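Local coordinates for protein putative isomerase YbhH (Escherichia coli, PDB 6OTV) that is a member of the PrpF family and probably acts as an isomerase, although its substrate and the reaction it carries out are not established, at residues 32-35 against 36-40; 199-203 against 204-208; 147-150 against 151-154. One frame throughout, in Å; residues are numbered along the deposited sequence.

How the interactions relate
The three contacts are local, well separated and in no touch with one another; interactions 1 and 2, both partly buried, lie on opposite sides of the chain's centre, about 28 Å apart at their nearest atoms. Interaction 1 is a turn of helix 28-39, with regular backbone bonds and an apolar side laid against strands 14-20 and 59-65. Interaction 2 ends strand 197-202 in a short 3-10 turn, where one carbonyl collects two N-H groups. Interaction 3 belongs to the surface: the loop between strands 129-135 and 158-163 folds back on itself, and water and ethanediol bridge backbone groups of its two halves, which have no direct hydrogen bond to each other.

Interaction 1: residues 32-35 against 36-40; sequences DKIL and MAIMG
Ile34 and Ile38 meet one helical turn apart, CG2 of Ile34 lying 4.0 Å from CD1 of Ile38, and their side chains cross obliquely. In Ile34 the CG2 branch stands anti to the backbone N (chi1 -68° for CG1), which directs this methyl group along the helix toward Ile38. Met36 is the other side chain that reaches back: extended beyond CG, it passes its CG 3.2 Å from Asp32 O and brings CE to 4.3 Å from Asp32 CB. Beneath these contacts run the helical backbone bonds, Met36 N to Asp32 O at 3.0 Å, Ala37 N to Lys33 O at 3.0 Å and Ile38 N to Ile34 O at 2.9 Å; the last is accompanied by a weak bond from Ile38 N to Leu35 O. Gly40 then leaves the helix with positive phi (82°). Farther out, Leu35 and Met39 pack on Val60 of strand 59-65, Leu35 and Ile38 on Leu19 of strand 14-20, and Met36 on Val87. The carbonyls of residues 32-35 are taken by the next turn, Ile38 and Met39 also make backbone bonds with Ile50 and Gly51, and the side chains facing the strands hold by hydrophobic contact.

Interaction 2: residues 199-203 against 204-208; sequences VIIPA and EYLGK
Ala203 O is gripped by two backbone N-H groups, Leu206 N at 3.0 Å and Lys208 N at 3.1 Å. They approach from opposite faces of the carbonyl plane, each well above it, so neither donor lies on a lone pair. The Lys208 bond is fairly straight, with an N-H...O angle of 152°. Tyr205 N donates to Pro202 O at 3.2 Å in a more bent bond, and one residue beyond Leu206, Gly207 N donates to Glu204 O at 3.1 Å. The successive bonds back to the third residue wind the chain into a 3-10 turn. Together, Lys208 N on Ala203 O and Gly207 N on Glu204 O make a Schellman motif, closed by the positive phi of 75° at Gly207. The apolar touch that often goes with this motif is present too, since the CB atoms of Ala203 and Lys208 are 4.3 Å apart.

Two further side-chain pairs flank the turn. Pro202 CB sits at the edge of the Tyr205 ring, near its plane, 3.8 Å from CD1. Ile201, whose CG2 is anti to the backbone N (chi1 -50° for CG1), turns that methyl group to Leu206 CD1 at 4.1 Å. Leu206 also packs on Leu223 and Ile227 of helix 221-237, and Ile201 on Leu253 of strand 250-255. The side chain of Lys208 leads away from the turn to a salt bridge with Asp220. Because Ala203 O, just after the strand, takes N-H groups from both the turn and its exit, the turn that follows strand 197-202 is fixed by backbone bonds, while apolar contacts seat it against the helix and neighbouring strand.

Interaction 3: residues 147-150 against 151-154; sequences ARID and GVPG. With EDO (1,2-ethanediol), chain P; EDO (1,2-ethanediol), chain E.
Ile149 O and Val152 O, both acceptors, lie only 3.4 Å apart, and the two halves of this loop have no direct hydrogen bond to each other; solvent molecules bridge them. One water accepts from Ile149 N at 3.0 Å and can donate to Val152 O or to Gly154 O (2.8 Å from the latter), though more acceptors are in reach than it has protons. The same water is bonded to a hydroxyl of one ethanediol, whose other hydroxyl, O2, donates to Pro153 O at 2.7 Å.

A second ethanediol lies beside Arg148. The arginine side chain runs extended to CD, then bends at chi3 (-47°), bringing NH1 round toward the 151-154 side, where it donates to O2 of this diol at 2.7 Å; that oxygen meets the guanidinium at its edge, near the plane. The diol's first hydroxyl lies close to both facing carbonyls, but its very short approach to Ile149 O is doubtful. Both diols probably come from the crystallisation liquor.

The apolar link is Ile149 CD1 with Val152 CG2, 3.8 Å apart, the side chains running side by side. Ile149 also leans on Thr338 of strand 332-344, and Asp150 OD2 accepts from Ala316 N. Residues 149-152 form a type II beta turn, with Gly151 at its third position, where positive phi (91°) suits glycine, in the surface loop joining strands 129-135 and 158-163.

Interaction 1: residues 32-35 against 36-40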
ATOM      1  N   ASP A  32      -0.182  10.100 -28.034  1.00 41.79           N
ATOM      2  CA  ASP A  32      -1.605  10.047 -28.352  1.00 40.76           C
ATOM      3  C   ASP A  32      -1.837   9.762 -29.830  1.00 34.83           C
ATOM      4  O   ASP A  32      -2.773   9.037 -30.186  1.00 32.94           O
ATOM      5  CB  ASP A  32      -2.282  11.355 -27.944  1.00 45.73           C
ATOM      6  CG  ASP A  32      -2.471  11.467 -26.445  1.00 50.66           C
ATOM      7  OD1 ASP A  32      -2.127  10.503 -25.727  1.00 53.68           O
ATOM      8  OD2 ASP A  32      -2.966  12.518 -25.986  1.00 54.84           O
ATOM      9  N   LYS A  33      -1.002  10.325 -30.709  1.00 32.59           N
ATOM     10  CA  LYS A  33      -1.125  10.020 -32.131  1.00 40.38           C
ATOM     11  C   LYS A  33      -0.936   8.529 -32.391  1.00 37.77           C
ATOM     12  O   LYS A  33      -1.643   7.937 -33.214  1.00 37.69           O
ATOM     13  CB  LYS A  33      -0.117  10.836 -32.940  1.00 48.48           C
ATOM     14  CG  LYS A  33      -0.538  12.272 -33.207  1.00 59.20           C
ATOM     15  CD  LYS A  33       0.398  12.935 -34.209  1.00 69.88           C
ATOM     16  CE  LYS A  33      -0.104  14.311 -34.623  1.00 78.83           C
ATOM     17  NZ  LYS A  33      -0.178  15.253 -33.472  1.00 83.85           N
ATOM     18  N   ILE A  34       0.010   7.904 -31.690  1.00 33.14           N
ATOM     19  CA  ILE A  34       0.229   6.473 -31.857  1.00 32.69           C
ATOM     20  C   ILE A  34      -0.985   5.688 -31.380  1.00 36.09           C
ATOM     21  O   ILE A  34      -1.421   4.735 -32.037  1.00 32.02           O
ATOM     22  CB  ILE A  34       1.514   6.051 -31.124  1.00 36.74           C
ATOM     23  CG1 ILE A  34       2.731   6.661 -31.822  1.00 36.25           C
ATOM     24  CG2 ILE A  34       1.625   4.533 -31.045  1.00 31.74           C
ATOM     25  CD1 ILE A  34       4.025   6.456 -31.087  1.00 30.93           C
ATOM     26  N   LEU A  35      -1.563   6.085 -30.242  1.00 27.74           N
ATOM     27  CA  LEU A  35      -2.730   5.380 -29.723  1.00 31.22           C
ATOM     28  C   LEU A  35      -3.903   5.469 -30.690  1.00 32.12           C
ATOM     29  O   LEU A  35      -4.631   4.488 -30.886  1.00 31.58           O
ATOM     30  CB  LEU A  35      -3.117   5.939 -28.353  1.00 33.60           C
ATOM     31  CG  LEU A  35      -2.058   5.839 -27.253  1.00 35.02           C
ATOM     32  CD1 LEU A  35      -2.638   6.247 -25.904  1.00 28.92           C
ATOM     33  CD2 LEU A  35      -1.482   4.433 -27.190  1.00 30.01           C
ATOM     34  N   MET A  36      -4.105   6.638 -31.304  1.00 31.13           N
ATOM     35  CA  MET A  36      -5.162   6.774 -32.300  1.00 35.40           C
ATOM     36  C   MET A  36      -4.902   5.872 -33.498  1.00 34.03           C
ATOM     37  O   MET A  36      -5.826   5.229 -34.014  1.00 31.68           O
ATOM     38  CB  MET A  36      -5.288   8.231 -32.749  1.00 31.04           C
ATOM     39  CG  MET A  36      -5.641   9.211 -31.640  1.00 38.91           C
ATOM     40  SD  MET A  36      -5.588  10.920 -32.225  1.00 51.57           S
ATOM     41  CE  MET A  36      -5.554  11.821 -30.679  1.00 60.03           C
ATOM     42  N   ALA A  37      -3.645   5.806 -33.949  1.00 30.71           N
ATOM     43  CA  ALA A  37      -3.312   4.973 -35.100  1.00 30.44           C
ATOM     44  C   ALA A  37      -3.461   3.490 -34.788  1.00 31.73           C
ATOM     45  O   ALA A  37      -3.763   2.698 -35.688  1.00 35.03           O
ATOM     46  CB  ALA A  37      -1.891   5.273 -35.574  1.00 28.22           C
ATOM     47  N   ILE A  38      -3.249   3.091 -33.532  1.00 26.24           N
ATOM     48  CA  ILE A  38      -3.427   1.688 -33.173  1.00 29.65           C
ATOM     49  C   ILE A  38      -4.897   1.300 -33.264  1.00 28.75           C
ATOM     50  O   ILE A  38      -5.243   0.240 -33.800  1.00 32.88           O
ATOM     51  CB  ILE A  38      -2.853   1.408 -31.772  1.00 29.77           C
ATOM     52  CG1 ILE A  38      -1.332   1.575 -31.769  1.00 29.03           C
ATOM     53  CG2 ILE A  38      -3.215   0.004 -31.315  1.00 24.68           C
ATOM     54  CD1 ILE A  38      -0.702   1.336 -30.409  1.00 25.81           C
ATOM     55  N   MET A  39      -5.786   2.161 -32.764  1.00 25.22           N
ATOM     56  CA  MET A  39      -7.208   1.849 -32.701  1.00 24.97           C
ATOM     57  C   MET A  39      -7.949   2.147 -33.994  1.00 35.53           C
ATOM     58  O   MET A  39      -9.023   1.579 -34.216  1.00 39.50           O
ATOM     59  CB  MET A  39      -7.866   2.634 -31.571  1.00 29.63           C
ATOM     60  CG  MET A  39      -7.342   2.260 -30.223  1.00 44.46           C
ATOM     61  SD  MET A  39      -7.537   0.492 -29.984  1.00 52.60           S
ATOM     62  CE  MET A  39      -6.049   0.204 -29.113  1.00 24.07           C
ATOM     63  N   GLY A  40      -7.418   3.023 -34.838  1.00 31.56           N
ATOM     64  CA  GLY A  40      -8.173   3.476 -35.987  1.00 32.53           C
ATOM     65  C   GLY A  40      -9.140   4.585 -35.645  1.00 32.69           C
ATOM     66  O   GLY A  40     -10.234   4.651 -36.221  1.00 34.31           O
TER

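Interaction 2: residues 199-203 against 204-208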
ATOM      1  N   VAL A 199     -23.122  11.598  -6.085  1.00 46.25           N
ATOM      2  CA  VAL A 199     -24.268  12.084  -5.327  1.00 41.98           C
ATOM      3  C   VAL A 199     -25.421  11.125  -5.594  1.00 47.11           C
ATOM      4  O   VAL A 199     -25.854  10.963  -6.742  1.00 42.62           O
ATOM      5  CB  VAL A 199     -24.630  13.536  -5.689  1.00 44.32           C
ATOM      6  CG1 VAL A 199     -24.564  13.757  -7.193  1.00 45.08           C
ATOM      7  CG2 VAL A 199     -26.002  13.896  -5.145  1.00 44.37           C
ATOM      8  N   ILE A 200     -25.894  10.475  -4.540  1.00 47.10           N
ATOM      9  CA  ILE A 200     -26.887   9.416  -4.655  1.00 36.93           C
ATOM     10  C   ILE A 200     -28.268  10.028  -4.473  1.00 45.20           C
ATOM     11  O   ILE A 200     -28.568  10.605  -3.423  1.00 51.96           O
ATOM     12  CB  ILE A 200     -26.622   8.308  -3.626  1.00 37.23           C
ATOM     13  CG1 ILE A 200     -25.267   7.660  -3.918  1.00 34.86           C
ATOM     14  CG2 ILE A 200     -27.742   7.281  -3.634  1.00 33.59           C
ATOM     15  CD1 ILE A 200     -24.775   6.759  -2.829  1.00 36.63           C
ATOM     16  N   ILE A 201     -29.106   9.911  -5.499  1.00 37.21           N
ATOM     17  CA  ILE A 201     -30.410  10.558  -5.550  1.00 45.12           C
ATOM     18  C   ILE A 201     -31.466   9.481  -5.752  1.00 39.51           C
ATOM     19  O   ILE A 201     -31.359   8.696  -6.697  1.00 35.46           O
ATOM     20  CB  ILE A 201     -30.500  11.603  -6.677  1.00 47.13           C
ATOM     21  CG1 ILE A 201     -29.301  12.551  -6.626  1.00 41.51           C
ATOM     22  CG2 ILE A 201     -31.819  12.366  -6.592  1.00 43.68           C
ATOM     23  CD1 ILE A 201     -29.146  13.403  -7.864  1.00 43.28           C
ATOM     24  N   PRO A 202     -32.493   9.403  -4.905  1.00 41.41           N
ATOM     25  CA  PRO A 202     -33.603   8.478  -5.172  1.00 42.40           C
ATOM     26  C   PRO A 202     -34.358   8.881  -6.432  1.00 41.86           C
ATOM     27  O   PRO A 202     -34.763  10.035  -6.591  1.00 43.10           O
ATOM     28  CB  PRO A 202     -34.482   8.604  -3.921  1.00 39.73           C
ATOM     29  CG  PRO A 202     -33.579   9.163  -2.867  1.00 37.33           C
ATOM     30  CD  PRO A 202     -32.620  10.055  -3.592  1.00 36.51           C
ATOM     31  N   ALA A 203     -34.548   7.910  -7.330  1.00 36.41           N
ATOM     32  CA  ALA A 203     -35.198   8.194  -8.606  1.00 41.71           C
ATOM     33  C   ALA A 203     -36.621   8.704  -8.409  1.00 43.07           C
ATOM     34  O   ALA A 203     -37.077   9.591  -9.143  1.00 44.08           O
ATOM     35  CB  ALA A 203     -35.193   6.944  -9.483  1.00 33.09           C
ATOM     36  N   GLU A 204     -37.336   8.164  -7.418  1.00 37.90           N
ATOM     37  CA  GLU A 204     -38.735   8.534  -7.226  1.00 38.71           C
ATOM     38  C   GLU A 204     -38.892   9.995  -6.826  1.00 46.02           C
ATOM     39  O   GLU A 204     -39.921  10.609  -7.129  1.00 49.35           O
ATOM     40  CB  GLU A 204     -39.384   7.622  -6.185  1.00 35.63           C
ATOM     41  CG  GLU A 204     -39.565   6.188  -6.656  1.00 38.00           C
ATOM     42  CD  GLU A 204     -40.224   5.307  -5.613  1.00 40.64           C
ATOM     43  OE1 GLU A 204     -40.753   5.848  -4.619  1.00 44.39           O
ATOM     44  OE2 GLU A 204     -40.209   4.071  -5.783  1.00 42.95           O
ATOM     45  N   TYR A 205     -37.895  10.572  -6.155  1.00 45.31           N
ATOM     46  CA  TYR A 205     -37.994  11.979  -5.784  1.00 47.40           C
ATOM     47  C   TYR A 205     -37.863  12.913  -6.977  1.00 46.34           C
ATOM     48  O   TYR A 205     -38.183  14.099  -6.852  1.00 45.53           O
ATOM     49  CB  TYR A 205     -36.945  12.320  -4.727  1.00 51.93           C
ATOM     50  CG  TYR A 205     -37.447  12.130  -3.313  1.00 52.71           C
ATOM     51  CD1 TYR A 205     -37.246  10.933  -2.634  1.00 47.92           C
ATOM     52  CD2 TYR A 205     -38.136  13.145  -2.662  1.00 54.52           C
ATOM     53  CE1 TYR A 205     -37.709  10.758  -1.342  1.00 51.60           C
ATOM     54  CE2 TYR A 205     -38.603  12.982  -1.373  1.00 55.01           C
ATOM     55  CZ  TYR A 205     -38.388  11.788  -0.716  1.00 58.70           C
ATOM     56  OH  TYR A 205     -38.855  11.631   0.569  1.00 64.43           O
ATOM     57  N   LEU A 206     -37.412  12.413  -8.127  1.00 54.79           N
ATOM     58  CA  LEU A 206     -37.389  13.190  -9.359  1.00 52.93           C
ATOM     59  C   LEU A 206     -38.484  12.757 -10.327  1.00 50.15           C
ATOM     60  O   LEU A 206     -38.400  13.049 -11.523  1.00 55.69           O
ATOM     61  CB  LEU A 206     -36.017  13.089 -10.026  1.00 53.72           C
ATOM     62  CG  LEU A 206     -34.829  13.602  -9.208  1.00 56.12           C
ATOM     63  CD1 LEU A 206     -33.573  13.630 -10.060  1.00 62.30           C
ATOM     64  CD2 LEU A 206     -35.116  14.982  -8.622  1.00 49.60           C
ATOM     65  N   GLY A 207     -39.507  12.061  -9.833  1.00 51.75           N
ATOM     66  CA  GLY A 207     -40.610  11.650 -10.678  1.00 40.10           C
ATOM     67  C   GLY A 207     -40.306  10.502 -11.609  1.00 48.68           C
ATOM     68  O   GLY A 207     -40.994  10.339 -12.620  1.00 44.01           O
ATOM     69  N   LYS A 208     -39.294   9.696 -11.298  1.00 46.92           N
ATOM     70  CA  LYS A 208     -38.891   8.577 -12.132  1.00 40.90           C
ATOM     71  C   LYS A 208     -38.963   7.282 -11.336  1.00 40.46           C
ATOM     72  O   LYS A 208     -38.753   7.270 -10.119  1.00 35.36           O
ATOM     73  CB  LYS A 208     -37.469   8.776 -12.678  1.00 38.16           C
ATOM     74  CG  LYS A 208     -37.365   9.877 -13.716  1.00 49.59           C
ATOM     75  CD  LYS A 208     -38.246   9.560 -14.912  1.00 47.88           C
ATOM     76  CE  LYS A 208     -38.226  10.680 -15.922  1.00 51.74           C
ATOM     77  NZ  LYS A 208     -39.029  10.356 -17.134  1.00 54.77           N
TER

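Interaction 3: residues 147-150 against 151-154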
ATOM      1  N   ALA A 147     -15.897 -18.946 -14.151  1.00 34.08           N
ATOM      2  CA  ALA A 147     -16.519 -17.695 -13.747  1.00 36.47           C
ATOM      3  C   ALA A 147     -17.297 -17.085 -14.907  1.00 41.62           C
ATOM      4  O   ALA A 147     -16.956 -17.263 -16.079  1.00 40.08           O
ATOM      5  CB  ALA A 147     -15.468 -16.706 -13.245  1.00 32.90           C
ATOM      6  N   ARG A 148     -18.352 -16.351 -14.564  1.00 36.46           N
ATOM      7  CA  ARG A 148     -19.254 -15.777 -15.549  1.00 38.58           C
ATOM      8  C   ARG A 148     -19.590 -14.347 -15.152  1.00 39.15           C
ATOM      9  O   ARG A 148     -19.822 -14.063 -13.976  1.00 44.45           O
ATOM     10  CB  ARG A 148     -20.535 -16.611 -15.664  1.00 39.74           C
ATOM     11  CG  ARG A 148     -21.487 -16.157 -16.753  1.00 49.63           C
ATOM     12  CD  ARG A 148     -22.799 -16.932 -16.692  1.00 54.92           C
ATOM     13  NE  ARG A 148     -22.587 -18.371 -16.549  1.00 62.48           N
ATOM     14  CZ  ARG A 148     -22.410 -19.209 -17.566  1.00 64.47           C
ATOM     15  NH1 ARG A 148     -22.414 -18.758 -18.815  1.00 57.44           N
ATOM     16  NH2 ARG A 148     -22.225 -20.504 -17.335  1.00 63.57           N
ATOM     17  N   ILE A 149     -19.612 -13.451 -16.139  1.00 38.19           N
ATOM     18  CA  ILE A 149     -19.984 -12.058 -15.929  1.00 32.82           C
ATOM     19  C   ILE A 149     -20.962 -11.643 -17.018  1.00 34.52           C
ATOM     20  O   ILE A 149     -20.932 -12.165 -18.137  1.00 35.93           O
ATOM     21  CB  ILE A 149     -18.755 -11.120 -15.921  1.00 37.05           C
ATOM     22  CG1 ILE A 149     -17.959 -11.262 -17.226  1.00 35.64           C
ATOM     23  CG2 ILE A 149     -17.872 -11.393 -14.707  1.00 32.63           C
ATOM     24  CD1 ILE A 149     -16.810 -10.282 -17.350  1.00 34.05           C
ATOM     25  N   ASP A 150     -21.839 -10.696 -16.682  1.00 35.86           N
ATOM     26  CA  ASP A 150     -22.787 -10.175 -17.660  1.00 36.69           C
ATOM     27  C   ASP A 150     -22.054  -9.477 -18.797  1.00 37.82           C
ATOM     28  O   ASP A 150     -21.035  -8.814 -18.587  1.00 43.96           O
ATOM     29  CB  ASP A 150     -23.757  -9.193 -17.003  1.00 34.35           C
ATOM     30  CG  ASP A 150     -24.752  -9.875 -16.093  1.00 42.83           C
ATOM     31  OD1 ASP A 150     -24.861 -11.119 -16.143  1.00 44.92           O
ATOM     32  OD2 ASP A 150     -25.423  -9.161 -15.319  1.00 46.78           O
ATOM     33  N   GLY A 151     -22.586  -9.625 -20.010  1.00 31.30           N
ATOM     34  CA  GLY A 151     -22.055  -8.956 -21.175  1.00 32.36           C
ATOM     35  C   GLY A 151     -21.002  -9.725 -21.941  1.00 37.48           C
ATOM     36  O   GLY A 151     -20.611  -9.288 -23.031  1.00 42.86           O
ATOM     37  N   VAL A 152     -20.521 -10.849 -21.407  1.00 35.17           N
ATOM     38  CA  VAL A 152     -19.494 -11.651 -22.052  1.00 37.22           C
ATOM     39  C   VAL A 152     -19.978 -13.094 -22.109  1.00 36.59           C
ATOM     40  O   VAL A 152     -20.308 -13.675 -21.070  1.00 35.91           O
ATOM     41  CB  VAL A 152     -18.142 -11.577 -21.320  1.00 27.87           C
ATOM     42  CG1 VAL A 152     -17.074 -12.256 -22.147  1.00 29.95           C
ATOM     43  CG2 VAL A 152     -17.762 -10.134 -21.036  1.00 31.08           C
ATOM     44  N   PRO A 153     -20.034 -13.718 -23.281  1.00 35.61           N
ATOM     45  CA  PRO A 153     -20.499 -15.108 -23.355  1.00 41.45           C
ATOM     46  C   PRO A 153     -19.491 -16.074 -22.745  1.00 37.59           C
ATOM     47  O   PRO A 153     -18.308 -15.769 -22.575  1.00 37.14           O
ATOM     48  CB  PRO A 153     -20.658 -15.356 -24.861  1.00 30.31           C
ATOM     49  CG  PRO A 153     -20.651 -13.990 -25.495  1.00 34.26           C
ATOM     50  CD  PRO A 153     -19.791 -13.143 -24.614  1.00 35.49           C
ATOM     51  N   GLY A 154     -19.991 -17.262 -22.407  1.00 34.37           N
ATOM     52  CA  GLY A 154     -19.144 -18.323 -21.901  1.00 32.02           C
ATOM     53  C   GLY A 154     -18.610 -18.057 -20.501  1.00 38.31           C
ATOM     54  O   GLY A 154     -19.084 -17.191 -19.760  1.00 30.99           O
TER
HETATM   55  C1  EDO P 414     -23.393 -14.482 -19.381  1.00 74.63           C
HETATM   56  O1  EDO P 414     -22.371 -13.490 -19.517  1.00 69.22           O
HETATM   57  C2  EDO P 414     -23.130 -15.639 -20.341  1.00 75.83           C
HETATM   58  O2  EDO P 414     -21.923 -16.323 -19.980  1.00 70.46           O
HETATM   59  C1  EDO E 403     -16.095 -15.219 -19.034  0.60 14.08           C
HETATM   60  O1  EDO E 403     -16.296 -13.909 -18.498  0.60 13.07           O
HETATM   61  C2  EDO E 403     -15.982 -15.104 -20.547  0.60 19.87           C
HETATM   62  O2  EDO E 403     -16.029 -16.384 -21.185  0.60 13.96           O
HETATM   63  O   HOH W   1     -19.058 -14.531 -18.901  1.00 26.76           O